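Local coordinates for protein prophage lambdalm01, antigen B (PDB 4ACV) that is probably a prophage-encoded tail terminator, a protein that would cap the end of a phage tail tube as it is assembled, at residues 79-84 with 94-99. Residues are numbered along the deposited sequence; the frame is centred on the assembly and turned at random.
Sequences TLIQMG and VAVRHC
V96 points from its strand at the last turn of helix 71-82, and its CA lies 5.5 Å from that of Q82. Its CB already sits near the I81 carbonyl. From CB the two methyls part. CG1, anti to the backbone N (chi1 -180°), rests against the last turn, 3.6 Å from I81 O. Q82 CA is 3.9 Å from this CG1. The same methyl meets I81 CG2 at 4.0 Å, where the two side chains cross at about a right angle. CG2 stays against the I81 carbonyl, 3.7 Å from its O. That oxygen accepts the G84 N-H, so V96 packs against a carbonyl already bonded in the helix end. G84, with positive phi, is the first to leave helical backbone angles.

The strand, 92-99, pairs antiparallel with strand 110-122, and V94 and A95 both face S120 in a classic beta bulge. The helix packs on an antiparallel sheet, with I81 also reaching F117 of that sheet and L17 of helix 6-19. This helix-on-sheet packing is part of a fold consistent with a phage tail terminator.

The polar side of the contact is Q82 with H98. Q82 NE2 stands 3.4 Å from H98 NE2 and approaches the ring obliquely, with amide and ring planes 63° apart. The geometry does not suit a hydrogen bond between the two nitrogens. Both instead make weak hydrogen bonds to D78 OD2, one helical turn before Q82. The stronger hydrogen bond of Q82 NE2 runs to the backbone of a chain of another protein.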
loop_
_atom_site.group_PDB
_atom_site.type_symbol
_atom_site.label_atom_id
_atom_site.label_comp_id
_atom_site.label_asym_id
_atom_site.label_seq_id
_atom_site.Cartn_x
_atom_site.Cartn_y
_atom_site.Cartn_z
ATOM N N THR B 79 -2.023 -26.498 16.325
ATOM C CA THR B 79 -2.628 -26.736 17.626
ATOM C C THR B 79 -1.633 -26.550 18.773
ATOM O O THR B 79 -1.981 -26.012 19.821
ATOM C CB THR B 79 -3.246 -28.143 17.692
ATOM O OG1 THR B 79 -4.272 -28.257 16.695
ATOM C CG2 THR B 79 -3.830 -28.412 19.076
ATOM N N LEU B 80 -0.398 -26.996 18.580
ATOM C CA LEU B 80 0.625 -26.804 19.595
ATOM C C LEU B 80 0.870 -25.318 19.869
ATOM O O LEU B 80 0.910 -24.892 21.022
ATOM C CB LEU B 80 1.923 -27.508 19.202
ATOM C CG LEU B 80 1.807 -29.036 19.285
ATOM C CD1 LEU B 80 3.041 -29.744 18.711
ATOM C CD2 LEU B 80 1.522 -29.482 20.721
ATOM N N ILE B 81 1.013 -24.536 18.806
ATOM C CA ILE B 81 1.262 -23.109 18.944
ATOM C C ILE B 81 0.122 -22.413 19.708
ATOM O O ILE B 81 0.371 -21.584 20.585
ATOM C CB ILE B 81 1.492 -22.448 17.569
ATOM C CG1 ILE B 81 2.768 -22.986 16.916
ATOM C CG2 ILE B 81 1.589 -20.960 17.709
ATOM C CD1 ILE B 81 2.917 -22.582 15.458
ATOM N N GLN B 82 -1.122 -22.768 19.390
ATOM C CA GLN B 82 -2.270 -22.214 20.110
ATOM C C GLN B 82 -2.359 -22.645 21.575
ATOM O O GLN B 82 -3.009 -21.979 22.373
ATOM C CB GLN B 82 -3.571 -22.584 19.409
ATOM C CG GLN B 82 -3.764 -21.910 18.083
ATOM C CD GLN B 82 -5.163 -22.077 17.579
ATOM O OE1 GLN B 82 -6.076 -21.397 18.043
ATOM N NE2 GLN B 82 -5.353 -22.993 16.633
ATOM N N MET B 83 -1.737 -23.773 21.914
ATOM C CA MET B 83 -1.704 -24.274 23.286
ATOM C C MET B 83 -0.716 -23.468 24.124
ATOM O O MET B 83 -0.683 -23.587 25.338
ATOM C CB MET B 83 -1.314 -25.759 23.312
ATOM C CG MET B 83 -2.483 -26.735 23.196
ATOM S SD MET B 83 -1.986 -28.492 23.234
ATOM C CE MET B 83 -0.791 -28.506 24.570
ATOM N N GLY B 84 0.099 -22.653 23.470
ATOM C CA GLY B 84 1.012 -21.785 24.183
ATOM C C GLY B 84 2.426 -22.313 24.263
ATOM O O GLY B 84 2.725 -23.424 23.830
ATOM N N VAL B 94 -0.459 -13.944 26.778
ATOM C CA VAL B 94 -1.845 -13.587 27.045
ATOM C C VAL B 94 -2.809 -14.188 26.027
ATOM O O VAL B 94 -3.943 -14.508 26.358
ATOM C CB VAL B 94 -2.012 -12.044 27.097
ATOM C CG1 VAL B 94 -3.475 -11.660 27.204
ATOM C CG2 VAL B 94 -1.223 -11.476 28.258
ATOM N N ALA B 95 -2.355 -14.354 24.794
ATOM C CA ALA B 95 -3.223 -14.860 23.733
ATOM C C ALA B 95 -2.447 -15.231 22.481
ATOM O O ALA B 95 -1.486 -14.562 22.114
ATOM C CB ALA B 95 -4.288 -13.837 23.388
ATOM N N VAL B 96 -2.887 -16.299 21.830
ATOM C CA VAL B 96 -2.336 -16.724 20.554
ATOM C C VAL B 96 -3.465 -16.706 19.535
ATOM O O VAL B 96 -4.478 -17.367 19.723
ATOM C CB VAL B 96 -1.749 -18.155 20.645
ATOM C CG1 VAL B 96 -1.173 -18.588 19.295
ATOM C CG2 VAL B 96 -0.693 -18.244 21.766
ATOM N N ARG B 97 -3.292 -15.933 18.469
ATOM C CA ARG B 97 -4.333 -15.738 17.469
ATOM C C ARG B 97 -3.835 -16.022 16.058
ATOM O O ARG B 97 -2.705 -15.678 15.716
ATOM C CB ARG B 97 -4.811 -14.279 17.475
ATOM C CG ARG B 97 -5.544 -13.825 18.698
ATOM C CD ARG B 97 -5.953 -12.369 18.519
ATOM N NE ARG B 97 -5.851 -11.603 19.759
ATOM C CZ ARG B 97 -4.720 -11.088 20.241
ATOM N NH1 ARG B 97 -3.574 -11.266 19.599
ATOM N NH2 ARG B 97 -4.736 -10.396 21.375
ATOM N N HIS B 98 -4.686 -16.629 15.236
ATOM C CA HIS B 98 -4.476 -16.574 13.799
ATOM C C HIS B 98 -4.747 -15.142 13.409
ATOM O O HIS B 98 -5.735 -14.546 13.824
ATOM C CB HIS B 98 -5.431 -17.481 13.033
ATOM C CG HIS B 98 -5.222 -18.938 13.296
ATOM N ND1 HIS B 98 -4.040 -19.583 13.011
ATOM C CD2 HIS B 98 -6.056 -19.881 13.792
ATOM C CE1 HIS B 98 -4.151 -20.858 13.334
ATOM N NE2 HIS B 98 -5.361 -21.063 13.816
ATOM N N CYS B 99 -3.848 -14.593 12.615
ATOM C CA CYS B 99 -3.954 -13.225 12.211
ATOM C C CYS B 99 -3.086 -13.037 10.995
ATOM O O CYS B 99 -1.897 -13.357 11.013
ATOM C CB CYS B 99 -3.478 -12.319 13.345
ATOM S SG CYS B 99 -3.502 -10.567 12.926
#